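Sensor protein (PDB 3LIC) is a putative sensory histidine kinase whose extracellular PDC-fold domain probably detects a signal outside the cell and passes it across the membrane. Local coordinates at residues D109-T114 / W118-K123; R171-L176 / S181-L186; N64-N69 / V94-S99; H31-T36 / G130-A135. All blocks are in the same frame, centred on the assembly; numbering follows the deposited sequence.

Contact 1. Residues D109-T114 / W118-K123; sequences DGYDYT and WDWWSK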
# COMPACT_ATOMS: atom_id res chain seq x y z
N ASP A 109 -11.28 -11.36 18.12
CA ASP A 109 -10.30 -12.42 17.95
C ASP A 109 -9.02 -11.97 17.30
O ASP A 109 -8.20 -12.84 16.96
CB ASP A 109 -10.89 -13.58 17.14
CG ASP A 109 -12.20 -14.10 17.76
OD1 ASP A 109 -12.38 -14.06 19.01
OD2 ASP A 109 -13.09 -14.49 17.02
N GLY A 110 -8.86 -10.66 17.09
CA GLY A 110 -7.72 -10.23 16.32
C GLY A 110 -6.83 -9.30 17.14
O GLY A 110 -5.67 -9.64 17.46
N TYR A 111 -7.32 -8.11 17.42
CA TYR A 111 -6.53 -7.20 18.21
C TYR A 111 -7.34 -5.98 18.53
O TYR A 111 -8.42 -5.76 17.96
CB TYR A 111 -5.19 -6.85 17.54
CG TYR A 111 -5.27 -6.34 16.10
CD1 TYR A 111 -5.81 -5.07 15.79
CD2 TYR A 111 -4.80 -7.12 15.05
CE1 TYR A 111 -5.87 -4.59 14.46
CE2 TYR A 111 -4.82 -6.62 13.72
CZ TYR A 111 -5.37 -5.37 13.44
OH TYR A 111 -5.38 -4.90 12.12
N ASP A 112 -6.87 -5.23 19.50
CA ASP A 112 -7.58 -4.02 19.90
C ASP A 112 -7.16 -2.94 18.94
O ASP A 112 -6.09 -2.30 19.11
CB ASP A 112 -7.21 -3.65 21.32
CG ASP A 112 -7.84 -2.38 21.76
OD1 ASP A 112 -8.62 -1.76 21.00
OD2 ASP A 112 -7.59 -1.98 22.89
N TYR A 113 -7.97 -2.75 17.89
CA TYR A 113 -7.59 -1.88 16.78
C TYR A 113 -7.49 -0.43 17.26
O TYR A 113 -6.91 0.41 16.58
CB TYR A 113 -8.54 -2.06 15.57
CG TYR A 113 -10.00 -2.01 15.94
CD1 TYR A 113 -10.66 -0.78 15.98
CD2 TYR A 113 -10.73 -3.17 16.23
CE1 TYR A 113 -11.94 -0.69 16.32
CE2 TYR A 113 -12.04 -3.08 16.59
CZ TYR A 113 -12.64 -1.85 16.64
OH TYR A 113 -13.98 -1.70 16.94
N THR A 114 -8.04 -0.13 18.45
CA THR A 114 -8.05 1.24 18.97
C THR A 114 -6.91 1.59 19.93
O THR A 114 -6.89 2.68 20.42
CB THR A 114 -9.35 1.49 19.79
OG1 THR A 114 -9.30 0.77 21.05
CG2 THR A 114 -10.59 1.06 19.00
N TRP A 118 -2.29 0.93 15.80
CA TRP A 118 -2.86 0.64 14.51
C TRP A 118 -3.19 1.94 13.73
O TRP A 118 -4.28 2.51 13.90
CB TRP A 118 -4.06 -0.32 14.70
CG TRP A 118 -3.60 -1.66 15.36
CD1 TRP A 118 -3.67 -2.00 16.68
CD2 TRP A 118 -2.98 -2.77 14.69
NE1 TRP A 118 -3.11 -3.30 16.90
CE2 TRP A 118 -2.64 -3.75 15.69
CE3 TRP A 118 -2.55 -2.98 13.38
CZ2 TRP A 118 -2.00 -4.96 15.38
CZ3 TRP A 118 -1.93 -4.19 13.05
CH2 TRP A 118 -1.70 -5.19 14.05
N ASP A 119 -2.25 2.38 12.87
CA ASP A 119 -2.41 3.55 11.99
C ASP A 119 -3.76 3.59 11.35
O ASP A 119 -4.47 4.63 11.38
CB ASP A 119 -1.41 3.48 10.82
CG ASP A 119 -0.25 4.44 10.99
OD1 ASP A 119 -0.14 4.94 12.15
OD2 ASP A 119 0.48 4.69 9.96
N TRP A 120 -4.13 2.45 10.75
CA TRP A 120 -5.36 2.41 9.96
C TRP A 120 -6.63 2.80 10.70
O TRP A 120 -7.63 3.15 10.06
CB TRP A 120 -5.53 1.04 9.29
CG TRP A 120 -5.86 -0.11 10.18
CD1 TRP A 120 -4.99 -1.14 10.60
CD2 TRP A 120 -7.16 -0.48 10.65
NE1 TRP A 120 -5.68 -2.07 11.32
CE2 TRP A 120 -7.00 -1.70 11.40
CE3 TRP A 120 -8.46 0.10 10.52
CZ2 TRP A 120 -8.09 -2.37 11.97
CZ3 TRP A 120 -9.57 -0.56 11.14
CH2 TRP A 120 -9.37 -1.80 11.85
N TRP A 121 -6.62 2.64 12.02
CA TRP A 121 -7.72 3.08 12.88
C TRP A 121 -7.40 4.50 13.41
O TRP A 121 -8.13 5.43 13.15
CB TRP A 121 -7.93 2.13 14.07
CG TRP A 121 -8.92 2.77 15.02
CD1 TRP A 121 -8.63 3.53 16.12
CD2 TRP A 121 -10.36 2.81 14.87
NE1 TRP A 121 -9.79 3.97 16.69
CE2 TRP A 121 -10.86 3.59 15.94
CE3 TRP A 121 -11.26 2.28 13.93
CZ2 TRP A 121 -12.22 3.83 16.14
CZ3 TRP A 121 -12.65 2.53 14.11
CH2 TRP A 121 -13.12 3.29 15.23
N SER A 122 -6.28 4.66 14.10
CA SER A 122 -6.00 5.89 14.85
C SER A 122 -5.99 7.12 13.93
O SER A 122 -6.64 8.13 14.24
CB SER A 122 -4.64 5.78 15.51
OG SER A 122 -4.59 4.74 16.45
N LYS A 123 -5.27 7.04 12.81
CA LYS A 123 -5.15 8.24 11.98
C LYS A 123 -6.51 8.68 11.42
O LYS A 123 -6.85 9.86 11.39
CB LYS A 123 -4.12 8.02 10.88
CG LYS A 123 -2.72 8.32 11.35
CD LYS A 123 -2.69 9.76 11.91
CE LYS A 123 -1.26 10.34 12.11
NZ LYS A 123 -1.34 11.57 12.98
O HOH W 1 -4.64 1.84 16.99
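Tyr111 lays its phenol ring flat over the indole of Trp118 in a face-to-face stack: the centroids of the two six-membered rings are 3.6 Å apart and the planes differ by 3°. Followed outward, Tyr111 CB only grazes the indole beside NE1. CG lies above the CE2-CZ2 bond, CD1 comes to 3.4 Å from Trp118 NE1, and CD2 rides over CZ2 and CH2. CE1 is 3.4 Å from Trp118 CD2, CE2 meets CH2, and CZ reaches CE3 and CZ3. The tip, OH, accepts a hydrogen bond from Trp120 NE1 at 3.0 Å, with an N-H...O angle of 150° and the oxygen close to the plane of that indole; its strongest polar partner is Asp138 OD1. The ring is aimed across by a chi1 of 52°, with CG between the backbone N and the carbonyl carbon. An alanine in place of Trp118 would probably strip one face of Tyr111 of its stacking partner and leave the phenol freer to turn away from Trp120.

Tyr113 continues the cluster, its CB 3.6 Å from Trp120 CZ2 and its ring edge directed at the face of Trp121, where Thr114 CG2 makes a CH-pi contact. An ethanediol, probably from the crystallisation liquor, lies beside Trp120 and may mark a pocket of this PDC domain. A water joins Tyr113 O, at 2.7 Å, to Trp118 N and Ser122 OG, and an Asx turn at Asp112 shapes the loop. Aromatic faces supply the bulk, while paired hydrogen bonds at the Tyr111 hydroxyl help to set its ring.

Contact 2. Residues R171-L176 / S181-L186; sequences RLPEQL and SRLVVL
Leu172, the first residue of 171-176 to meet the strand, sets its CB 4.4 Å from Leu183 CD2, at the margin of van der Waals contact. Pro173 follows and comes closer: its CA lies 3.7 Å from Leu183 CD2, and CG approaches the same methyl, so two atoms of the pyrrolidine ring meet one leucine branch. Gln175 NE2 bonds to Asp71 OD1. One helical turn on from Leu172, Leu176 returns to the interface with CD2 only 3.9 Å from Leu183 CD2 and 4.2 Å from Val185 CG2, bridging alternate residues on one side of the strand.

Leu183 is therefore the common partner. Its CG stands anti to the backbone N (chi1 173°), which carries CD2 into the angle between Pro173 and Leu176; both side chains meet it at about a right angle. The backbones are turned likewise, helix 172-176 and strand 183-186 running at 98° with axes 10.0 Å apart. This short helix follows the last strand of the first PDC sheet, and strand 183-186 belongs to the second sheet, so the contact lies at the junction between the two. Leu25 of the long helix 2-46 reaches both Leu176 and Val185, and Phe194 closes in from the neighbouring strand. All five touching residues are buried and meet through carbon alone, which implies that fit and exclusion of water, rather than directional bonds, hold the helix on the strand.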
# COMPACT_ATOMS: atom_id res chain seq x y z
N ARG A 171 1.98 -8.73 -3.49
CA ARG A 171 1.39 -8.70 -4.84
C ARG A 171 1.78 -7.52 -5.73
O ARG A 171 1.51 -7.54 -6.93
CB ARG A 171 -0.12 -8.78 -4.75
CG ARG A 171 -0.56 -10.10 -4.23
CD ARG A 171 -2.07 -10.24 -4.27
NE ARG A 171 -2.47 -10.20 -5.67
CZ ARG A 171 -3.74 -10.14 -6.08
NH1 ARG A 171 -4.73 -10.12 -5.17
NH2 ARG A 171 -4.02 -10.12 -7.37
N LEU A 172 2.32 -6.45 -5.14
CA LEU A 172 2.58 -5.24 -5.93
C LEU A 172 3.41 -5.48 -7.17
O LEU A 172 3.10 -4.90 -8.20
CB LEU A 172 3.25 -4.14 -5.10
CG LEU A 172 2.39 -3.55 -4.00
CD1 LEU A 172 3.21 -2.55 -3.18
CD2 LEU A 172 1.13 -2.88 -4.67
N PRO A 173 4.48 -6.29 -7.10
CA PRO A 173 5.32 -6.49 -8.31
C PRO A 173 4.58 -7.03 -9.51
O PRO A 173 4.71 -6.54 -10.63
CB PRO A 173 6.33 -7.55 -7.83
CG PRO A 173 6.41 -7.32 -6.25
CD PRO A 173 4.95 -7.13 -5.96
N GLU A 174 3.80 -8.08 -9.28
CA GLU A 174 2.93 -8.55 -10.33
C GLU A 174 1.87 -7.51 -10.76
O GLU A 174 1.58 -7.36 -11.96
CB GLU A 174 2.23 -9.81 -9.89
CG GLU A 174 1.09 -10.09 -10.85
CD GLU A 174 0.43 -11.42 -10.58
OE1 GLU A 174 0.41 -11.84 -9.39
OE2 GLU A 174 -0.09 -12.02 -11.57
N GLN A 175 1.24 -6.81 -9.80
CA GLN A 175 0.21 -5.88 -10.20
C GLN A 175 0.85 -4.73 -11.01
O GLN A 175 0.20 -4.15 -11.89
CB GLN A 175 -0.53 -5.35 -8.96
CG GLN A 175 -1.56 -6.32 -8.48
CD GLN A 175 -1.97 -6.05 -7.07
OE1 GLN A 175 -1.13 -5.65 -6.25
NE2 GLN A 175 -3.26 -6.26 -6.77
N LEU A 176 2.13 -4.43 -10.72
CA LEU A 176 2.90 -3.35 -11.36
C LEU A 176 3.68 -3.83 -12.59
O LEU A 176 4.03 -3.00 -13.44
CB LEU A 176 3.88 -2.70 -10.38
CG LEU A 176 3.28 -1.49 -9.62
CD1 LEU A 176 1.80 -1.73 -9.12
CD2 LEU A 176 4.26 -1.05 -8.50
N SER A 181 12.66 -8.18 -7.40
CA SER A 181 14.01 -7.68 -7.05
C SER A 181 14.33 -6.33 -7.74
O SER A 181 15.28 -5.66 -7.37
CB SER A 181 15.12 -8.71 -7.35
OG SER A 181 15.19 -8.89 -8.75
N ARG A 182 13.56 -5.95 -8.75
CA ARG A 182 13.79 -4.67 -9.37
C ARG A 182 12.89 -3.48 -8.90
O ARG A 182 12.93 -2.42 -9.53
CB ARG A 182 13.57 -4.82 -10.85
CG ARG A 182 14.15 -6.05 -11.45
CD ARG A 182 13.81 -6.01 -12.94
NE ARG A 182 14.67 -6.96 -13.61
CZ ARG A 182 14.93 -6.95 -14.91
NH1 ARG A 182 14.39 -6.01 -15.71
NH2 ARG A 182 15.72 -7.89 -15.41
N LEU A 183 12.10 -3.63 -7.82
CA LEU A 183 11.05 -2.66 -7.55
C LEU A 183 11.26 -2.07 -6.20
O LEU A 183 11.45 -2.84 -5.21
CB LEU A 183 9.65 -3.34 -7.58
CG LEU A 183 8.43 -2.53 -7.16
CD1 LEU A 183 8.31 -1.36 -8.16
CD2 LEU A 183 7.06 -3.37 -7.17
N VAL A 184 11.23 -0.74 -6.12
CA VAL A 184 11.02 -0.12 -4.83
C VAL A 184 9.84 0.86 -4.99
O VAL A 184 9.67 1.47 -6.04
CB VAL A 184 12.31 0.64 -4.33
CG1 VAL A 184 12.00 1.54 -3.12
CG2 VAL A 184 13.32 -0.33 -3.95
N VAL A 185 9.00 0.95 -3.97
CA VAL A 185 7.94 1.95 -3.93
C VAL A 185 8.14 2.76 -2.66
O VAL A 185 8.39 2.21 -1.58
CB VAL A 185 6.50 1.33 -3.90
CG1 VAL A 185 5.45 2.47 -3.99
CG2 VAL A 185 6.27 0.38 -5.05
N LEU A 186 8.08 4.06 -2.79
CA LEU A 186 8.29 4.96 -1.66
C LEU A 186 7.02 5.79 -1.56
O LEU A 186 6.43 6.09 -2.57
CB LEU A 186 9.43 5.89 -2.00
CG LEU A 186 10.79 5.28 -2.25
CD1 LEU A 186 11.78 6.43 -2.68
CD2 LEU A 186 11.23 4.61 -0.93

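Contact 3. Residues N64-N69 / V94-S99; sequences NRIQRN and VYRSGS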
# COMPACT_ATOMS: atom_id res chain seq x y z
N ASN A 64 -18.28 -10.81 -0.58
CA ASN A 64 -18.64 -10.52 -1.98
C ASN A 64 -17.76 -9.43 -2.58
O ASN A 64 -17.33 -9.48 -3.75
CB ASN A 64 -20.10 -10.06 -2.05
CG ASN A 64 -21.06 -11.17 -1.72
OD1 ASN A 64 -20.66 -12.32 -1.66
ND2 ASN A 64 -22.34 -10.84 -1.50
N ARG A 65 -17.47 -8.42 -1.77
CA ARG A 65 -16.62 -7.30 -2.24
C ARG A 65 -15.20 -7.75 -2.48
O ARG A 65 -14.57 -7.34 -3.46
CB ARG A 65 -16.75 -6.11 -1.25
CG ARG A 65 -15.45 -5.43 -0.81
CD ARG A 65 -15.75 -4.11 0.10
NE ARG A 65 -14.67 -3.15 0.11
CZ ARG A 65 -14.79 -1.99 -0.48
NH1 ARG A 65 -15.95 -1.70 -1.05
NH2 ARG A 65 -13.79 -1.12 -0.52
N ILE A 66 -14.64 -8.58 -1.61
CA ILE A 66 -13.27 -9.04 -1.87
C ILE A 66 -13.30 -10.04 -3.06
O ILE A 66 -12.46 -10.02 -3.99
CB ILE A 66 -12.71 -9.68 -0.52
CG1 ILE A 66 -12.41 -8.50 0.42
CG2 ILE A 66 -11.43 -10.55 -0.70
CD1 ILE A 66 -11.48 -7.45 -0.27
N GLN A 67 -14.29 -10.93 -3.02
CA GLN A 67 -14.45 -11.90 -4.09
C GLN A 67 -14.59 -11.22 -5.46
O GLN A 67 -14.00 -11.65 -6.45
CB GLN A 67 -15.68 -12.76 -3.77
CG GLN A 67 -15.69 -14.10 -4.47
CD GLN A 67 -16.57 -15.13 -3.71
OE1 GLN A 67 -16.34 -16.32 -3.81
NE2 GLN A 67 -17.56 -14.66 -2.98
N ARG A 68 -15.31 -10.11 -5.50
CA ARG A 68 -15.48 -9.38 -6.76
C ARG A 68 -14.34 -8.44 -7.18
O ARG A 68 -14.32 -7.99 -8.32
CB ARG A 68 -16.87 -8.69 -6.78
CG ARG A 68 -17.95 -9.80 -6.60
CD ARG A 68 -19.35 -9.56 -7.15
NE ARG A 68 -20.21 -9.06 -6.09
CZ ARG A 68 -21.35 -9.60 -5.65
NH1 ARG A 68 -22.01 -8.99 -4.66
NH2 ARG A 68 -21.84 -10.71 -6.19
N ASN A 69 -13.40 -8.14 -6.28
CA ASN A 69 -12.25 -7.30 -6.62
C ASN A 69 -10.97 -8.02 -6.39
O ASN A 69 -10.43 -7.98 -5.29
CB ASN A 69 -12.28 -5.99 -5.83
CG ASN A 69 -13.52 -5.18 -6.13
OD1 ASN A 69 -14.52 -5.22 -5.40
ND2 ASN A 69 -13.49 -4.49 -7.21
N VAL A 94 -12.84 -9.49 6.25
CA VAL A 94 -12.63 -10.65 5.38
C VAL A 94 -11.33 -10.48 4.56
O VAL A 94 -11.01 -9.37 4.12
CB VAL A 94 -13.85 -10.90 4.43
CG1 VAL A 94 -13.54 -11.99 3.37
CG2 VAL A 94 -15.12 -11.23 5.22
N TYR A 95 -10.57 -11.55 4.34
CA TYR A 95 -9.29 -11.44 3.60
C TYR A 95 -9.12 -12.70 2.75
O TYR A 95 -9.78 -13.72 3.02
CB TYR A 95 -8.07 -11.18 4.53
CG TYR A 95 -7.67 -12.34 5.46
CD1 TYR A 95 -6.69 -13.28 5.09
CD2 TYR A 95 -8.30 -12.48 6.71
CE1 TYR A 95 -6.33 -14.40 5.99
CE2 TYR A 95 -7.96 -13.52 7.60
CZ TYR A 95 -6.98 -14.47 7.25
OH TYR A 95 -6.71 -15.47 8.19
N ARG A 96 -8.34 -12.59 1.66
CA ARG A 96 -8.10 -13.78 0.82
C ARG A 96 -6.94 -14.65 1.36
O ARG A 96 -5.88 -14.14 1.68
CB ARG A 96 -8.07 -13.47 -0.70
CG ARG A 96 -6.76 -13.16 -1.36
CD ARG A 96 -6.96 -12.13 -2.55
NE ARG A 96 -8.08 -12.56 -3.36
CZ ARG A 96 -9.05 -11.80 -3.89
NH1 ARG A 96 -9.10 -10.51 -3.75
NH2 ARG A 96 -9.97 -12.40 -4.60
N SER A 97 -7.21 -15.93 1.54
CA SER A 97 -6.21 -16.90 2.04
C SER A 97 -5.84 -17.62 0.74
O SER A 97 -6.41 -17.33 -0.32
CB SER A 97 -6.85 -17.87 3.00
OG SER A 97 -7.79 -18.70 2.26
N GLY A 98 -4.87 -18.51 0.76
CA GLY A 98 -4.57 -19.14 -0.49
C GLY A 98 -5.69 -20.07 -0.94
O GLY A 98 -5.61 -20.64 -2.02
N SER A 99 -6.76 -20.22 -0.17
CA SER A 99 -7.74 -21.28 -0.57
C SER A 99 -9.21 -20.83 -0.49
O SER A 99 -10.16 -21.56 -0.85
CB SER A 99 -7.47 -22.57 0.22
OG SER A 99 -7.99 -22.42 1.54
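Ile66 and Arg96 make the tight half of this contact. Ile66 CG2 sits over one face of the guanidinium, displaced toward its rim and 3.8 Å from Arg96 NH1, while NH1 points at backbone oxygens near the C-terminal end of helix 55-68. It donates to Asn69 O at 3.2 Å with an N-H...O angle of 145°; the oxygen lies near the guanidinium plane. A longer, weak bond goes to Ile66 O at 3.4 Å. The strongest polar partner of the group is Phe72 O, so the NH1 nitrogen faces three carbonyl oxygens where the chain leaves the helix. Bends at chi2 and chi3 bring the arginine round to them.

In the PDC fold a helix packs across the antiparallel sheet, and here helix 55-68 meets strand 92-96, which lies between strands 74-79 and 101-105. A positive group so close to a helix C-terminus would probably be favoured by the helix dipole. A leucine in place of Arg96 would probably leave the carbonyls of Asn69 and Phe72 without this donor and the helix end less firmly tied to the strand.

Elsewhere the fit slackens. Ile66 CG1 is 4.1 Å from Val94 O; Val94 also points toward the helix and touches Leu62 and Thr63. Gln67 starts away from the strand and is exposed, though touching Phe101. Beyond Arg96 the chain leaves in an ST turn, Ser97 OG accepting from Ser99 N.

Contact 4. Residues H31-T36 / G130-A135; sequences HAQANT and GYWSKA
Ala32 and Gln33 of helix 2-46 both reach the indole of Trp132, Ala32 by its methyl and Gln33 by its extended side chain. Ala32 CB lies 3.9 Å from Trp132 CH2, at the far corner of the six-membered ring, in an oblique approach. Gln33 addresses the other end. Its CG is anti to the carbonyl carbon (chi1 -65°), and the chain is extended beyond it, which carries the amide to the indole nitrogen; CG is 3.8 Å and CD 3.6 Å from Trp132 NE1. The two side chains cross at about a right angle, with amide and ring planes 62° apart, so the amide meets the indole at its edge and does not stack on it.

The backbones come no closer than 7.8 Å, between the CA atoms of Gln33 and Gly130, and the Trp132 side chain does the reaching. With CG anti to its carbonyl carbon and chi1 at -80°, the tryptophan turns its long axis from the strand to the helix. Around it, Trp254 meets the ring edge-to-face, and Tyr149 and Leu167 come from the first PDC sheet. Strand 131-137 is an outermost strand of that sheet, and the long N-terminal helix packs against the sheet, Thr36 touching strands 145-153 and 161-168. One large flat side chain thus spans helix and sheet edge, with apolar packing at CH2 and a polar side chain beside NE1.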
# COMPACT_ATOMS: atom_id res chain seq x y z
N HIS A 31 -8.35 2.80 -7.48
CA HIS A 31 -9.44 1.82 -7.40
C HIS A 31 -9.77 1.49 -5.91
O HIS A 31 -10.91 1.45 -5.50
CB HIS A 31 -9.05 0.55 -8.19
CG HIS A 31 -10.11 -0.50 -8.17
ND1 HIS A 31 -9.83 -1.86 -8.29
CD2 HIS A 31 -11.44 -0.41 -8.00
CE1 HIS A 31 -10.95 -2.55 -8.21
NE2 HIS A 31 -11.95 -1.69 -8.05
N ALA A 32 -8.75 1.28 -5.10
CA ALA A 32 -8.92 0.96 -3.67
C ALA A 32 -9.55 2.15 -2.92
O ALA A 32 -10.45 1.98 -2.10
CB ALA A 32 -7.55 0.62 -3.05
N GLN A 33 -9.07 3.36 -3.23
CA GLN A 33 -9.61 4.60 -2.69
C GLN A 33 -11.08 4.73 -2.97
O GLN A 33 -11.89 4.84 -2.03
CB GLN A 33 -8.83 5.81 -3.19
CG GLN A 33 -7.38 5.76 -2.66
CD GLN A 33 -6.37 6.77 -3.31
OE1 GLN A 33 -6.75 7.69 -4.02
NE2 GLN A 33 -5.09 6.54 -3.09
N ALA A 34 -11.43 4.69 -4.25
CA ALA A 34 -12.81 4.83 -4.72
C ALA A 34 -13.79 3.87 -4.11
O ALA A 34 -14.90 4.26 -3.73
CB ALA A 34 -12.87 4.68 -6.22
N ASN A 35 -13.38 2.61 -4.04
CA ASN A 35 -14.19 1.58 -3.39
C ASN A 35 -14.40 1.71 -1.88
O ASN A 35 -15.47 1.47 -1.37
CB ASN A 35 -13.58 0.23 -3.70
CG ASN A 35 -14.13 -0.34 -4.98
OD1 ASN A 35 -14.59 -1.49 -5.01
ND2 ASN A 35 -14.15 0.47 -6.04
N THR A 36 -13.34 2.01 -1.16
CA THR A 36 -13.45 2.28 0.26
C THR A 36 -14.33 3.52 0.48
O THR A 36 -15.23 3.49 1.30
CB THR A 36 -12.09 2.48 0.87
OG1 THR A 36 -11.31 1.38 0.44
CG2 THR A 36 -12.14 2.47 2.42
N GLY A 130 -10.39 10.08 4.11
CA GLY A 130 -9.63 8.87 3.81
C GLY A 130 -8.12 9.01 3.95
O GLY A 130 -7.56 10.09 3.81
N TYR A 131 -7.45 7.91 4.23
CA TYR A 131 -6.09 7.93 4.71
C TYR A 131 -5.36 6.62 4.32
O TYR A 131 -5.90 5.54 4.60
CB TYR A 131 -6.25 8.01 6.26
CG TYR A 131 -4.95 7.73 6.91
CD1 TYR A 131 -3.94 8.72 6.88
CD2 TYR A 131 -4.67 6.51 7.49
CE1 TYR A 131 -2.68 8.56 7.43
CE2 TYR A 131 -3.33 6.30 8.06
CZ TYR A 131 -2.36 7.38 8.00
OH TYR A 131 -1.09 7.35 8.51
N TRP A 132 -4.15 6.65 3.73
CA TRP A 132 -3.34 5.43 3.60
C TRP A 132 -2.49 5.19 4.82
O TRP A 132 -1.89 6.12 5.30
CB TRP A 132 -2.38 5.50 2.41
CG TRP A 132 -3.05 5.23 1.15
CD1 TRP A 132 -3.45 6.15 0.23
CD2 TRP A 132 -3.45 3.93 0.62
NE1 TRP A 132 -4.08 5.52 -0.82
CE2 TRP A 132 -4.07 4.16 -0.62
CE3 TRP A 132 -3.35 2.60 1.10
CZ2 TRP A 132 -4.62 3.12 -1.42
CZ3 TRP A 132 -3.85 1.53 0.28
CH2 TRP A 132 -4.50 1.81 -0.94
N SER A 133 -2.38 3.97 5.33
CA SER A 133 -1.43 3.72 6.44
C SER A 133 0.00 3.50 5.87
O SER A 133 0.19 3.24 4.64
CB SER A 133 -1.85 2.44 7.14
OG SER A 133 -1.60 1.39 6.19
N LYS A 134 1.01 3.55 6.74
CA LYS A 134 2.34 3.10 6.38
C LYS A 134 2.25 1.54 6.22
O LYS A 134 1.23 0.90 6.62
CB LYS A 134 3.34 3.46 7.52
CG LYS A 134 3.08 2.70 8.86
CD LYS A 134 3.78 3.36 10.10
CE LYS A 134 4.61 2.35 10.90
NZ LYS A 134 3.86 1.05 11.03
N ALA A 135 3.31 0.95 5.71
CA ALA A 135 3.38 -0.51 5.59
C ALA A 135 3.44 -1.16 6.97
O ALA A 135 4.20 -0.72 7.84
CB ALA A 135 4.60 -0.92 4.76

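How the contacts relate
Helix 2-46 and the first PDC sheet tie the set together. Contact 1 and contact 4 touch, Lys123 CB being 3.4 Å from Tyr131 CE2, and contact 1 is nested inside the loop that contact 4 closes. Contact 3 lies in that same loop and meets contact 4 through Arg65 NH2, 3.2 Å from Asn35 O in a probable hydrogen bond. Contact 2 marks the passage to the second sheet and brushes contact 3 where Arg171 NH1 is 4.0 Å from Arg96 CD. An ethanediol, probably from the crystallisation liquor, lies about 3 Å from the Trp120 side chain in contact 1, whose centre is about 26 Å from that of contact 2.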